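Long-range contacts in kinesin-like protein KAR3 (PDB 1F9V), which probably hydrolyses ATP to drive movement along microtubules as a yeast kinesin-family motor: residues R6-R12 / L313-S319; E19-S24 / S319-I325; G36-V42 / E53-I59; G92-K98 / D244-E249. The protein carries 2 engineered substitutions. The contacts are given in a common frame with arbitrary orientation. Residue numbers count along the deposited sequence, not the author numbering.

Contact 1 of 4, residues R6-R12 / L313-S319; sequences RVYCRIR and LMFVNIS. With ADP (adenosine-5'-diphosphate), chain D; ADP (adenosine-5'-diphosphate), chain C.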
# COMPACT_ATOMS: atom_id res chain seq x y z
N ARG A 6 -10.26 3.08 0.63
CA ARG A 6 -10.06 4.39 0.02
C ARG A 6 -8.91 4.28 -0.95
O ARG A 6 -8.03 3.44 -0.80
CB ARG A 6 -9.77 5.44 1.08
CG ARG A 6 -10.90 5.58 2.05
CD ARG A 6 -11.34 7.00 2.19
NE ARG A 6 -11.94 7.26 3.51
CZ ARG A 6 -12.87 6.50 4.09
NH1 ARG A 6 -13.33 5.41 3.49
NH2 ARG A 6 -13.34 6.85 5.28
N VAL A 7 -8.93 5.14 -1.96
CA VAL A 7 -7.90 5.13 -2.98
C VAL A 7 -7.31 6.52 -3.19
O VAL A 7 -8.04 7.50 -3.36
CB VAL A 7 -8.49 4.65 -4.33
CG1 VAL A 7 -7.40 4.63 -5.39
CG2 VAL A 7 -9.12 3.27 -4.15
N TYR A 8 -5.98 6.61 -3.13
CA TYR A 8 -5.26 7.87 -3.35
C TYR A 8 -4.35 7.66 -4.56
O TYR A 8 -3.81 6.57 -4.77
CB TYR A 8 -4.35 8.23 -2.18
CG TYR A 8 -5.02 8.61 -0.88
CD1 TYR A 8 -6.40 8.81 -0.80
CD2 TYR A 8 -4.26 8.77 0.28
CE1 TYR A 8 -7.00 9.17 0.41
CE2 TYR A 8 -4.85 9.12 1.48
CZ TYR A 8 -6.21 9.32 1.55
OH TYR A 8 -6.77 9.66 2.76
N CYS A 9 -4.19 8.71 -5.36
CA CYS A 9 -3.29 8.64 -6.50
C CYS A 9 -2.19 9.65 -6.22
O CYS A 9 -2.46 10.71 -5.64
CB CYS A 9 -4.02 9.01 -7.79
SG CYS A 9 -2.93 9.20 -9.24
N ARG A 10 -0.95 9.33 -6.58
CA ARG A 10 0.14 10.28 -6.38
C ARG A 10 1.01 10.38 -7.61
O ARG A 10 1.56 9.38 -8.08
CB ARG A 10 1.02 9.89 -5.19
CG ARG A 10 2.18 10.87 -5.02
CD ARG A 10 3.21 10.40 -4.00
NE ARG A 10 4.02 11.52 -3.53
CZ ARG A 10 4.85 11.46 -2.50
NH1 ARG A 10 5.00 10.33 -1.82
NH2 ARG A 10 5.53 12.54 -2.13
N ILE A 11 1.13 11.59 -8.13
CA ILE A 11 1.98 11.84 -9.29
C ILE A 11 3.32 12.32 -8.75
O ILE A 11 3.38 13.33 -8.04
CB ILE A 11 1.39 12.96 -10.20
CG1 ILE A 11 -0.03 12.58 -10.64
CG2 ILE A 11 2.29 13.17 -11.42
CD1 ILE A 11 -0.87 13.75 -11.10
N ARG A 12 4.38 11.60 -9.04
CA ARG A 12 5.70 12.01 -8.57
C ARG A 12 6.25 13.10 -9.47
O ARG A 12 5.78 13.29 -10.59
CB ARG A 12 6.66 10.82 -8.58
CG ARG A 12 7.00 10.30 -9.97
CD ARG A 12 8.36 9.60 -10.00
NE ARG A 12 8.60 8.83 -11.22
CZ ARG A 12 8.94 9.35 -12.39
NH1 ARG A 12 9.09 10.67 -12.52
NH2 ARG A 12 9.14 8.56 -13.44
N LEU A 313 -6.16 1.24 2.38
CA LEU A 313 -5.85 2.38 1.53
C LEU A 313 -5.00 1.89 0.36
O LEU A 313 -3.93 1.31 0.57
CB LEU A 313 -5.08 3.45 2.31
CG LEU A 313 -4.40 4.53 1.45
CD1 LEU A 313 -5.45 5.31 0.67
CD2 LEU A 313 -3.59 5.46 2.35
N MET A 314 -5.49 2.10 -0.85
CA MET A 314 -4.74 1.74 -2.05
C MET A 314 -4.07 3.04 -2.47
O MET A 314 -4.73 4.06 -2.65
CB MET A 314 -5.67 1.23 -3.15
CG MET A 314 -6.64 0.13 -2.71
SD MET A 314 -5.81 -1.39 -2.15
CE MET A 314 -4.82 -1.82 -3.65
N PHE A 315 -2.75 3.00 -2.61
CA PHE A 315 -1.96 4.17 -2.98
C PHE A 315 -1.38 3.95 -4.38
O PHE A 315 -0.39 3.23 -4.54
CB PHE A 315 -0.84 4.35 -1.95
CG PHE A 315 -0.42 5.77 -1.76
CD1 PHE A 315 0.44 6.37 -2.68
CD2 PHE A 315 -0.86 6.51 -0.68
CE1 PHE A 315 0.85 7.70 -2.52
CE2 PHE A 315 -0.46 7.83 -0.50
CZ PHE A 315 0.40 8.43 -1.43
N VAL A 316 -1.98 4.57 -5.39
CA VAL A 316 -1.50 4.39 -6.76
C VAL A 316 -0.53 5.48 -7.22
O VAL A 316 -0.89 6.65 -7.37
CB VAL A 316 -2.69 4.28 -7.74
CG1 VAL A 316 -2.18 4.08 -9.16
CG2 VAL A 316 -3.57 3.10 -7.34
N ASN A 317 0.71 5.05 -7.42
CA ASN A 317 1.80 5.91 -7.84
C ASN A 317 1.90 5.96 -9.35
O ASN A 317 1.85 4.92 -10.01
CB ASN A 317 3.12 5.39 -7.27
CG ASN A 317 3.16 5.43 -5.76
OD1 ASN A 317 3.01 4.41 -5.10
ND2 ASN A 317 3.36 6.62 -5.22
N ILE A 318 2.05 7.16 -9.89
CA ILE A 318 2.19 7.31 -11.33
C ILE A 318 3.23 8.36 -11.69
O ILE A 318 3.49 9.29 -10.92
CB ILE A 318 0.86 7.68 -12.03
CG1 ILE A 318 0.31 8.98 -11.46
CG2 ILE A 318 -0.15 6.54 -11.89
CD1 ILE A 318 -0.80 9.58 -12.33
N SER A 319 3.84 8.18 -12.85
CA SER A 319 4.82 9.12 -13.36
C SER A 319 4.04 10.19 -14.13
O SER A 319 2.97 9.91 -14.67
CB SER A 319 5.78 8.40 -14.31
OG SER A 319 6.30 9.30 -15.28
PB ADP D . -14.25 10.54 7.30
O1B ADP D . -15.70 10.34 6.96
O2B ADP D . -13.30 9.70 6.27
O3B ADP D . -13.89 11.99 7.30
PA ADP D . -13.36 8.51 9.17
O1A ADP D . -13.93 8.17 10.49
O2A ADP D . -13.72 7.50 8.15
O3A ADP D . -13.94 9.90 8.69
O5' ADP D . -11.78 8.78 9.25
C5' ADP D . -11.28 10.10 9.04
C4' ADP D . -9.88 10.12 8.43
O4' ADP D . -9.11 8.91 8.67
C3' ADP D . -9.90 10.35 6.94
O3' ADP D . -9.93 11.74 6.58
C2' ADP D . -8.68 9.63 6.43
O2' ADP D . -7.52 10.49 6.38
C1' ADP D . -8.55 8.46 7.41
N9 ADP D . -9.16 7.18 6.85
C8 ADP D . -10.26 6.55 7.30
N7 ADP D . -10.47 5.44 6.56
C5 ADP D . -9.51 5.36 5.66
C6 ADP D . -9.16 4.46 4.63
N6 ADP D . -9.90 3.36 4.39
N1 ADP D . -8.05 4.71 3.85
C2 ADP D . -7.27 5.79 4.04
N3 ADP D . -7.59 6.65 5.03
C4 ADP D . -8.67 6.48 5.84
PB ADP C . 9.35 2.48 -7.60
O1B ADP C . 7.90 2.65 -7.91
O2B ADP C . 9.54 1.94 -6.10
O3B ADP C . 10.02 1.59 -8.59
PA ADP C . 11.08 4.56 -6.60
O1A ADP C . 10.37 5.02 -5.40
O2A ADP C . 12.13 3.62 -6.22
O3A ADP C . 10.06 3.88 -7.59
O5' ADP C . 11.77 5.78 -7.35
C5' ADP C . 11.59 6.22 -8.69
C4' ADP C . 12.53 7.45 -8.81
O4' ADP C . 11.71 8.60 -8.62
C3' ADP C . 13.60 7.53 -7.70
O3' ADP C . 14.84 8.07 -8.17
C2' ADP C . 12.98 8.41 -6.63
O2' ADP C . 13.95 9.03 -5.77
C1' ADP C . 12.11 9.35 -7.45
N9 ADP C . 10.86 9.76 -6.74
C8 ADP C . 9.76 8.99 -6.64
N7 ADP C . 8.82 9.64 -5.99
C5 ADP C . 9.28 10.81 -5.65
C6 ADP C . 8.78 11.92 -4.98
N6 ADP C . 7.53 11.89 -4.51
N1 ADP C . 9.55 13.03 -4.79
C2 ADP C . 10.82 13.09 -5.26
N3 ADP C . 11.33 12.03 -5.92
C4 ADP C . 10.61 10.90 -6.13
O HOH W 1 4.34 8.68 -7.32
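Tyr-8 lays its ring over Leu-313: CD1 of Leu-313 sits 3.7 Å from the Tyr-8 ring centroid and 13° off its normal, a CH-pi contact. Phe-315 continues the row, its CE2 4.0 Å from Tyr-8 CD2 at the tyrosine's edge and its CE1 3.5 Å from Arg-10 CB. Helix 66-77 covers this face, while Val-7, Cys-9, Met-314 and Val-316 turn to the other face, under helix 325-338. There the side chains also interlock, with Ile-318 CD1 3.5 Å from Ile-11 CG1 and 3.8 Å from Cys-9 SG.

The backbones run parallel, 20° apart with axes 4.7 Å at closest approach. Six hydrogen bonds form the ladder, from Met-314 N to Arg-6 O (2.9 Å) through to Arg-12 N to Ile-318 O (3.1 Å), and the N-H...O angles of 161-170° are near linear.

At the N-terminal end lies a second, separate nucleotide, the chain D ADP: Arg-6 NH2 donates to its O2B at 3.0 Å, and Leu-313 CB is 3.6 Å from its N1. At the C-terminal end the Arg-10 guanidinium, held by Asn-66, has N6 of the chain C ADP over one face, and Arg-12 CB is 3.6 Å from N7. Parallel core strands with a nucleotide at their C-terminal ends, here the chain C ADP, are typical of P-loop NTPases, to which the kinesin motor domain belongs.

Contact 2 of 4, residues E19-S24 / S319-I325; sequences ENSDTS and SPSSSHI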
# COMPACT_ATOMS: atom_id res chain seq x y z
N GLU A 19 13.10 13.52 -18.65
CA GLU A 19 11.70 13.20 -18.91
C GLU A 19 10.99 14.44 -19.44
O GLU A 19 11.52 15.54 -19.37
CB GLU A 19 11.00 12.74 -17.62
CG GLU A 19 11.15 11.26 -17.33
CD GLU A 19 10.63 10.87 -15.96
OE1 GLU A 19 10.97 9.76 -15.51
OE2 GLU A 19 9.89 11.67 -15.34
N ASN A 20 9.79 14.24 -19.99
CA ASN A 20 9.01 15.36 -20.51
C ASN A 20 7.57 14.95 -20.69
O ASN A 20 7.25 13.76 -20.69
CB ASN A 20 9.59 15.86 -21.84
CG ASN A 20 9.36 14.89 -22.98
OD1 ASN A 20 8.22 14.62 -23.36
ND2 ASN A 20 10.44 14.36 -23.53
N SER A 21 6.69 15.93 -20.85
CA SER A 21 5.27 15.67 -21.04
C SER A 21 4.83 16.24 -22.39
O SER A 21 3.71 16.73 -22.55
CB SER A 21 4.47 16.33 -19.91
OG SER A 21 3.09 16.04 -20.03
N ASP A 22 5.73 16.15 -23.37
CA ASP A 22 5.49 16.65 -24.72
C ASP A 22 4.32 16.03 -25.48
O ASP A 22 3.70 16.68 -26.31
CB ASP A 22 6.74 16.46 -25.58
CG ASP A 22 7.90 17.34 -25.16
OD1 ASP A 22 7.71 18.26 -24.34
OD2 ASP A 22 9.01 17.10 -25.67
N THR A 23 4.02 14.76 -25.20
CA THR A 23 2.96 14.07 -25.92
C THR A 23 1.76 13.59 -25.11
O THR A 23 1.03 12.70 -25.54
CB THR A 23 3.54 12.88 -26.70
OG1 THR A 23 4.31 12.05 -25.82
CG2 THR A 23 4.46 13.37 -27.82
N SER A 24 1.56 14.17 -23.94
CA SER A 24 0.42 13.80 -23.11
C SER A 24 0.13 14.90 -22.10
O SER A 24 0.94 15.80 -21.89
CB SER A 24 0.68 12.47 -22.37
OG SER A 24 1.85 12.54 -21.58
N SER A 319 3.84 8.18 -12.85
CA SER A 319 4.82 9.12 -13.36
C SER A 319 4.04 10.19 -14.13
O SER A 319 2.97 9.91 -14.67
CB SER A 319 5.78 8.40 -14.31
OG SER A 319 6.30 9.30 -15.28
N PRO A 320 4.55 11.43 -14.17
CA PRO A 320 3.86 12.50 -14.89
C PRO A 320 4.30 12.57 -16.36
O PRO A 320 3.73 13.33 -17.15
CB PRO A 320 4.29 13.75 -14.15
CG PRO A 320 5.72 13.43 -13.75
CD PRO A 320 5.78 11.92 -13.51
N SER A 321 5.30 11.78 -16.73
CA SER A 321 5.86 11.80 -18.07
C SER A 321 5.20 11.00 -19.18
O SER A 321 4.61 9.95 -18.95
CB SER A 321 7.34 11.45 -17.97
OG SER A 321 7.95 12.27 -16.99
N SER A 322 5.34 11.52 -20.41
CA SER A 322 4.75 10.93 -21.61
C SER A 322 5.22 9.53 -21.96
O SER A 322 4.43 8.73 -22.45
CB SER A 322 5.00 11.84 -22.82
OG SER A 322 4.42 13.11 -22.62
N SER A 323 6.50 9.24 -21.73
CA SER A 323 7.02 7.92 -22.05
C SER A 323 6.33 6.82 -21.24
O SER A 323 6.35 5.65 -21.62
CB SER A 323 8.53 7.86 -21.81
OG SER A 323 8.84 8.06 -20.45
N HIS A 324 5.71 7.21 -20.13
CA HIS A 324 5.04 6.25 -19.26
C HIS A 324 3.52 6.35 -19.30
O HIS A 324 2.84 5.67 -18.53
CB HIS A 324 5.47 6.47 -17.81
CG HIS A 324 6.95 6.51 -17.61
ND1 HIS A 324 7.60 7.61 -17.09
CD2 HIS A 324 7.90 5.57 -17.82
CE1 HIS A 324 8.89 7.35 -16.99
NE2 HIS A 324 9.10 6.12 -17.42
N ILE A 325 2.99 7.17 -20.20
CA ILE A 325 1.54 7.37 -20.26
C ILE A 325 0.67 6.12 -20.39
O ILE A 325 -0.43 6.06 -19.84
CB ILE A 325 1.18 8.37 -21.38
CG1 ILE A 325 -0.21 8.94 -21.13
CG2 ILE A 325 1.29 7.71 -22.74
CD1 ILE A 325 -0.30 9.75 -19.86
O HOH W 2 9.21 11.13 -20.82
O HOH W 3 1.87 13.78 -19.18
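An ST turn at Ser-319 starts the lead-in to helix 325-338, and this is the loop against which residues 19-24 are tied. Ser-319 OG accepts from Ser-321 N at 3.0 Å and also lies 2.8 Å from His-324 ND1 in a hydrogen bond whose donor is open. In residues 19-24, Asn-20 makes an Asx turn, OD1 taking Asp-22 N at 2.9 Å.

Ser-322 is the hub. Its N donates to Asn-20 O (3.0 Å, 167°), while its OG accepts from Thr-23 N at 3.1 Å and shares a 2.8 Å hydrogen bond with Ser-24 OG. Thus the type I turn from Ser-21 to Ser-24 wraps one serine side chain.

In the motor-domain fold, the contact joins the loop between strands 4-11 and 24-28 to the turn, 3-10 segment 322-324 and first helical residue that follow strand 311-318.

Glu-19 reaches across with OE2, accepting from Ser-321 OG at 2.6 Å; its OE1, salt-bridged to Arg-12, lies 3.5 Å from His-324 CE1 at the imidazole edge. Water 3 bonds to Ser-21 OG, Ser-24 OG and Pro-320 O at 2.7, 2.7 and 2.8 Å. Apolar contact is slight, chiefly Ser-24 CB against Ile-325 CD1 at 3.8 Å.

Contact 3 of 4, residues G36-V42 / E53-I59; sequences GVQSMEV and EFKFDKI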
# COMPACT_ATOMS: atom_id res chain seq x y z
N GLY A 36 -16.42 15.52 -1.70
CA GLY A 36 -15.49 14.64 -1.01
C GLY A 36 -14.54 13.82 -1.86
O GLY A 36 -13.96 12.85 -1.38
N VAL A 37 -14.38 14.19 -3.13
CA VAL A 37 -13.46 13.48 -4.01
C VAL A 37 -12.64 14.48 -4.83
O VAL A 37 -12.93 15.67 -4.82
CB VAL A 37 -14.19 12.52 -5.00
CG1 VAL A 37 -15.03 11.52 -4.22
CG2 VAL A 37 -15.08 13.32 -5.96
N GLN A 38 -11.63 13.97 -5.52
CA GLN A 38 -10.77 14.79 -6.36
C GLN A 38 -10.70 14.12 -7.72
O GLN A 38 -10.60 12.89 -7.82
CB GLN A 38 -9.37 14.89 -5.76
CG GLN A 38 -8.53 15.99 -6.39
CD GLN A 38 -7.32 16.33 -5.57
OE1 GLN A 38 -7.09 15.75 -4.51
NE2 GLN A 38 -6.52 17.27 -6.06
N SER A 39 -10.74 14.91 -8.79
CA SER A 39 -10.71 14.35 -10.13
C SER A 39 -9.49 14.75 -10.94
O SER A 39 -8.78 15.70 -10.61
CB SER A 39 -11.97 14.76 -10.89
OG SER A 39 -12.02 16.17 -11.03
N MET A 40 -9.24 13.98 -11.99
CA MET A 40 -8.12 14.23 -12.88
C MET A 40 -8.49 13.77 -14.29
O MET A 40 -9.40 12.95 -14.47
CB MET A 40 -6.87 13.49 -12.39
CG MET A 40 -6.97 11.97 -12.45
SD MET A 40 -5.58 11.14 -11.63
CE MET A 40 -4.27 11.42 -12.83
N GLU A 41 -7.78 14.31 -15.28
CA GLU A 41 -8.01 13.97 -16.68
C GLU A 41 -6.69 13.66 -17.34
O GLU A 41 -5.70 14.37 -17.14
CB GLU A 41 -8.69 15.13 -17.41
CG GLU A 41 -10.14 15.33 -17.03
CD GLU A 41 -10.70 16.64 -17.54
OE1 GLU A 41 -10.03 17.27 -18.39
OE2 GLU A 41 -11.79 17.04 -17.09
N VAL A 42 -6.67 12.59 -18.13
CA VAL A 42 -5.46 12.18 -18.82
C VAL A 42 -5.76 12.13 -20.31
O VAL A 42 -6.74 11.51 -20.73
CB VAL A 42 -4.99 10.77 -18.36
CG1 VAL A 42 -3.76 10.34 -19.15
CG2 VAL A 42 -4.68 10.80 -16.87
N GLU A 53 -11.15 10.42 -17.68
CA GLU A 53 -11.35 11.05 -16.39
C GLU A 53 -11.36 10.01 -15.28
O GLU A 53 -11.86 8.89 -15.46
CB GLU A 53 -12.68 11.82 -16.35
CG GLU A 53 -12.99 12.39 -14.96
CD GLU A 53 -14.02 13.51 -14.99
OE1 GLU A 53 -13.61 14.69 -14.89
OE2 GLU A 53 -15.23 13.21 -15.10
N PHE A 54 -10.81 10.39 -14.13
CA PHE A 54 -10.76 9.51 -12.97
C PHE A 54 -11.04 10.32 -11.71
O PHE A 54 -10.71 11.51 -11.64
CB PHE A 54 -9.38 8.86 -12.85
CG PHE A 54 -8.94 8.12 -14.08
CD1 PHE A 54 -9.37 6.82 -14.31
CD2 PHE A 54 -8.11 8.72 -15.02
CE1 PHE A 54 -8.98 6.12 -15.45
CE2 PHE A 54 -7.71 8.03 -16.17
CZ PHE A 54 -8.14 6.72 -16.38
N LYS A 55 -11.65 9.68 -10.72
CA LYS A 55 -11.96 10.33 -9.45
C LYS A 55 -11.49 9.40 -8.33
O LYS A 55 -11.70 8.18 -8.40
CB LYS A 55 -13.46 10.58 -9.32
CG LYS A 55 -13.93 11.80 -10.11
CD LYS A 55 -15.42 12.03 -9.97
CE LYS A 55 -16.04 12.29 -11.34
NZ LYS A 55 -16.65 13.64 -11.43
N PHE A 56 -10.83 9.98 -7.33
CA PHE A 56 -10.31 9.24 -6.19
C PHE A 56 -10.57 10.02 -4.92
O PHE A 56 -11.06 11.15 -4.96
CB PHE A 56 -8.81 9.00 -6.37
CG PHE A 56 -8.46 8.23 -7.62
CD1 PHE A 56 -8.89 6.92 -7.78
CD2 PHE A 56 -7.76 8.84 -8.66
CE1 PHE A 56 -8.64 6.21 -8.95
CE2 PHE A 56 -7.49 8.14 -9.84
CZ PHE A 56 -7.93 6.83 -9.99
N ASP A 57 -10.27 9.42 -3.77
CA ASP A 57 -10.50 10.09 -2.51
C ASP A 57 -9.55 11.27 -2.36
O ASP A 57 -9.86 12.27 -1.70
CB ASP A 57 -10.32 9.10 -1.35
CG ASP A 57 -11.40 8.03 -1.36
OD1 ASP A 57 -12.55 8.33 -0.98
OD2 ASP A 57 -11.11 6.89 -1.77
N LYS A 58 -8.39 11.17 -3.00
CA LYS A 58 -7.40 12.23 -2.95
C LYS A 58 -6.37 12.02 -4.05
O LYS A 58 -6.01 10.89 -4.38
CB LYS A 58 -6.70 12.26 -1.59
CG LYS A 58 -5.64 13.35 -1.45
CD LYS A 58 -6.09 14.52 -0.56
CE LYS A 58 -7.57 14.49 -0.22
NZ LYS A 58 -7.87 15.18 1.08
N ILE A 59 -5.91 13.12 -4.63
CA ILE A 59 -4.89 13.03 -5.66
C ILE A 59 -3.77 13.96 -5.27
O ILE A 59 -3.98 15.16 -5.09
CB ILE A 59 -5.43 13.42 -7.06
CG1 ILE A 59 -6.59 12.50 -7.44
CG2 ILE A 59 -4.32 13.29 -8.10
CD1 ILE A 59 -7.26 12.86 -8.76
O HOH W 4 -13.22 10.66 0.04
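Met-40 is the bump that fills the hollow beside two phenylalanines. Its CG rests 4.0 Å from Phe-54 CB, and its SD lies 4.0 Å from Phe-56 CE2; with the sulfur 5.3 Å from the Phe-56 centroid and 89° off the normal, this is an edge-on Met-aromatic contact. Val-42 CG2 meets the Phe-54 edge at CE2 (4.2 Å). Helix 325-338 packs against both phenylalanines and Val-42.

Beyond Phe-56 the chain bends at Asp-57 and brings Ile-59 back under the first strand. Ile-59 CD1 plugs the space 3.7 Å from Met-40 CB and 3.6 Å from Ser-39 C. Gln-38 reaches over this bend: OE1 accepts from Ile-59 N at 2.9 Å, and NE2 is bonded to Asn-29 O.

The face with Ser-39, Glu-41, Glu-53 and Lys-55 is polar. Ser-39 CB lies against Lys-55 CG at 3.6 Å, while Glu-41 OE2 and Glu-53 OE1 come within 3.7 Å despite like charge.

Between these faces the backbones pair through Gln-38 with Phe-56 and Met-40 with Phe-54, each pair closed by two hydrogen bonds of 2.9-3.0 Å; the strand directions differ by 155°. Strands 38-44 and 51-56 form an antiparallel beta hairpin, and strand 24-28, on the far side of 38-44, completes a small three-stranded sheet, a recognised appendage of the kinesin motor domain.

Contact 4 of 4, residues G92-K98 / D244-E249; sequences GQTGSGK and DLAGSE. With ADP (adenosine-5'-diphosphate), chain C.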
# COMPACT_ATOMS: atom_id res chain seq x y z
N GLY A 92 1.89 0.51 -8.60
CA GLY A 92 2.35 1.30 -9.73
C GLY A 92 3.51 0.66 -10.45
O GLY A 92 4.13 -0.27 -9.95
N GLN A 93 3.83 1.16 -11.64
CA GLN A 93 4.93 0.59 -12.41
C GLN A 93 6.25 0.88 -11.74
O GLN A 93 6.37 1.81 -10.94
CB GLN A 93 4.94 1.16 -13.83
CG GLN A 93 5.36 2.63 -13.89
CD GLN A 93 5.50 3.14 -15.32
OE1 GLN A 93 6.23 2.56 -16.13
NE2 GLN A 93 4.81 4.22 -15.63
N THR A 94 7.26 0.08 -12.06
CA THR A 94 8.59 0.29 -11.52
C THR A 94 9.02 1.69 -12.00
O THR A 94 8.87 2.03 -13.17
CB THR A 94 9.56 -0.78 -12.05
OG1 THR A 94 9.17 -2.05 -11.51
CG2 THR A 94 10.99 -0.49 -11.63
N GLY A 95 9.50 2.50 -11.06
CA GLY A 95 9.91 3.86 -11.39
C GLY A 95 8.85 4.91 -11.08
O GLY A 95 9.11 6.11 -11.22
N SER A 96 7.67 4.49 -10.64
CA SER A 96 6.61 5.45 -10.36
C SER A 96 6.70 6.13 -8.99
O SER A 96 6.09 7.19 -8.79
CB SER A 96 5.24 4.79 -10.53
OG SER A 96 5.04 3.74 -9.61
N GLY A 97 7.42 5.53 -8.05
CA GLY A 97 7.57 6.11 -6.72
C GLY A 97 7.04 5.33 -5.52
O GLY A 97 6.91 5.90 -4.44
N LYS A 98 6.75 4.04 -5.68
CA LYS A 98 6.23 3.24 -4.56
C LYS A 98 7.16 3.21 -3.34
O LYS A 98 6.75 3.48 -2.21
CB LYS A 98 5.97 1.79 -5.01
CG LYS A 98 4.87 1.65 -6.04
CD LYS A 98 4.72 0.22 -6.55
CE LYS A 98 6.03 -0.38 -7.03
NZ LYS A 98 6.47 0.17 -8.34
N ASP A 244 4.70 -2.48 -0.25
CA ASP A 244 5.35 -1.87 -1.41
C ASP A 244 5.26 -3.00 -2.44
O ASP A 244 6.10 -3.91 -2.49
CB ASP A 244 6.81 -1.55 -1.05
CG ASP A 244 7.57 -0.92 -2.19
OD1 ASP A 244 7.02 -0.79 -3.31
OD2 ASP A 244 8.75 -0.57 -1.96
N LEU A 245 4.21 -2.96 -3.26
CA LEU A 245 3.97 -4.01 -4.24
C LEU A 245 4.98 -4.14 -5.37
O LEU A 245 5.77 -3.23 -5.63
CB LEU A 245 2.58 -3.82 -4.86
CG LEU A 245 1.37 -3.91 -3.93
CD1 LEU A 245 0.12 -3.37 -4.63
CD2 LEU A 245 1.14 -5.36 -3.51
N ALA A 246 4.97 -5.30 -6.02
CA ALA A 246 5.84 -5.54 -7.16
C ALA A 246 5.38 -4.59 -8.28
O ALA A 246 4.19 -4.25 -8.35
CB ALA A 246 5.71 -6.99 -7.62
N GLY A 247 6.30 -4.17 -9.14
CA GLY A 247 5.93 -3.28 -10.24
C GLY A 247 4.78 -3.83 -11.07
O GLY A 247 4.77 -5.01 -11.42
N SER A 248 3.83 -2.97 -11.41
CA SER A 248 2.65 -3.39 -12.17
C SER A 248 2.78 -3.30 -13.69
O SER A 248 1.82 -3.60 -14.40
CB SER A 248 1.45 -2.54 -11.75
OG SER A 248 1.72 -1.16 -12.00
N GLU A 249 3.95 -2.91 -14.20
CA GLU A 249 4.15 -2.76 -15.64
C GLU A 249 3.74 -4.01 -16.42
O GLU A 249 4.09 -5.12 -16.04
CB GLU A 249 5.60 -2.40 -15.97
CG GLU A 249 6.64 -3.34 -15.41
CD GLU A 249 7.16 -2.90 -14.06
OE1 GLU A 249 6.42 -2.20 -13.32
OE2 GLU A 249 8.31 -3.25 -13.73
PB ADP C . 9.35 2.48 -7.60
O1B ADP C . 7.90 2.65 -7.91
O2B ADP C . 9.54 1.94 -6.10
O3B ADP C . 10.02 1.59 -8.59
PA ADP C . 11.08 4.56 -6.60
O1A ADP C . 10.37 5.02 -5.40
O2A ADP C . 12.13 3.62 -6.22
O3A ADP C . 10.06 3.88 -7.59
O5' ADP C . 11.77 5.78 -7.35
C5' ADP C . 11.59 6.22 -8.69
C4' ADP C . 12.53 7.45 -8.81
O4' ADP C . 11.71 8.60 -8.62
C3' ADP C . 13.60 7.53 -7.70
O3' ADP C . 14.84 8.07 -8.17
C2' ADP C . 12.98 8.41 -6.63
O2' ADP C . 13.95 9.03 -5.77
C1' ADP C . 12.11 9.35 -7.45
N9 ADP C . 10.86 9.76 -6.74
C8 ADP C . 9.76 8.99 -6.64
N7 ADP C . 8.82 9.64 -5.99
C5 ADP C . 9.28 10.81 -5.65
C6 ADP C . 8.78 11.92 -4.98
N6 ADP C . 7.53 11.89 -4.51
N1 ADP C . 9.55 13.03 -4.79
C2 ADP C . 10.82 13.09 -5.26
N3 ADP C . 11.33 12.03 -5.92
C4 ADP C . 10.61 10.90 -6.13
O HOH W 5 2.11 -2.36 -8.30
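Two irregular loops run close at Gln-93 and Gly-247, whose CA atoms are 4.5 Å apart. Ser-248 N donates to Gly-92 O (3.1 Å, 162°), and Gly-247 CA makes a C-H...O contact of 3.5 Å with that oxygen. Water 5 adds a bridge, bonded to Gly-92 N at 2.9 Å and Ala-246 O at 2.8 Å. After this, residues Gln-93 to Ser-96 form a type II turn, with Gly-95 at phi 97°, psi -4°, and the chain curls round the diphosphate. A CB on Gly-247 would come within 2.3 Å of Thr-94 OG1, so the close approach depends on a bare CA.

The curl is the P-loop (Walker A), with ADP seen in place: Gly-95 N donates to O3B of chain C ADP at 2.7 Å, while Gly-97 N, Lys-98 N and Lys-98 NZ each reach O1B at 2.9 Å. By its DxxGxE sequence, 244-249 corresponds to kinesin switch II.

Among the side chains, Lys-98 NZ also donates to Gly-92 O at 2.9 Å, and its CE lies 3.2 Å from Leu-245 O. Asp-244 OD1 is 3.3 Å from Lys-98 CB; its OD2 is bonded to Thr-99 OG1, with the side chain about 4 Å from the magnesium ion. Glu-249 grips Thr-94 twice, OE1 taking Thr-94 N and OE2 taking Thr-94 OG1, both at 2.7 Å.

In the fold
Contacts 1 and 4 are buried, their centres 9 and 11 Å from that of the chain, and both touch the chain C ADP; contacts 2 and 3 lie at 24 and 18 Å and are partly exposed. Contact 1 touches all three others: Arg-12 forms a salt bridge with Glu-19 of contact 2 and a probable hydrogen bond with Gly-95 of contact 4, while Cys-9 N meets Lys-58 O of contact 3. Contacts 1 and 3 are strand ladders, parallel and antiparallel respectively; contacts 2 and 4 join loops through one backbone hydrogen bond each plus side-chain oxygens, serine-rich at the periphery, glycine-rich around phosphate. Contacts 3 and 4 remain about 11 Å apart at their nearest atoms.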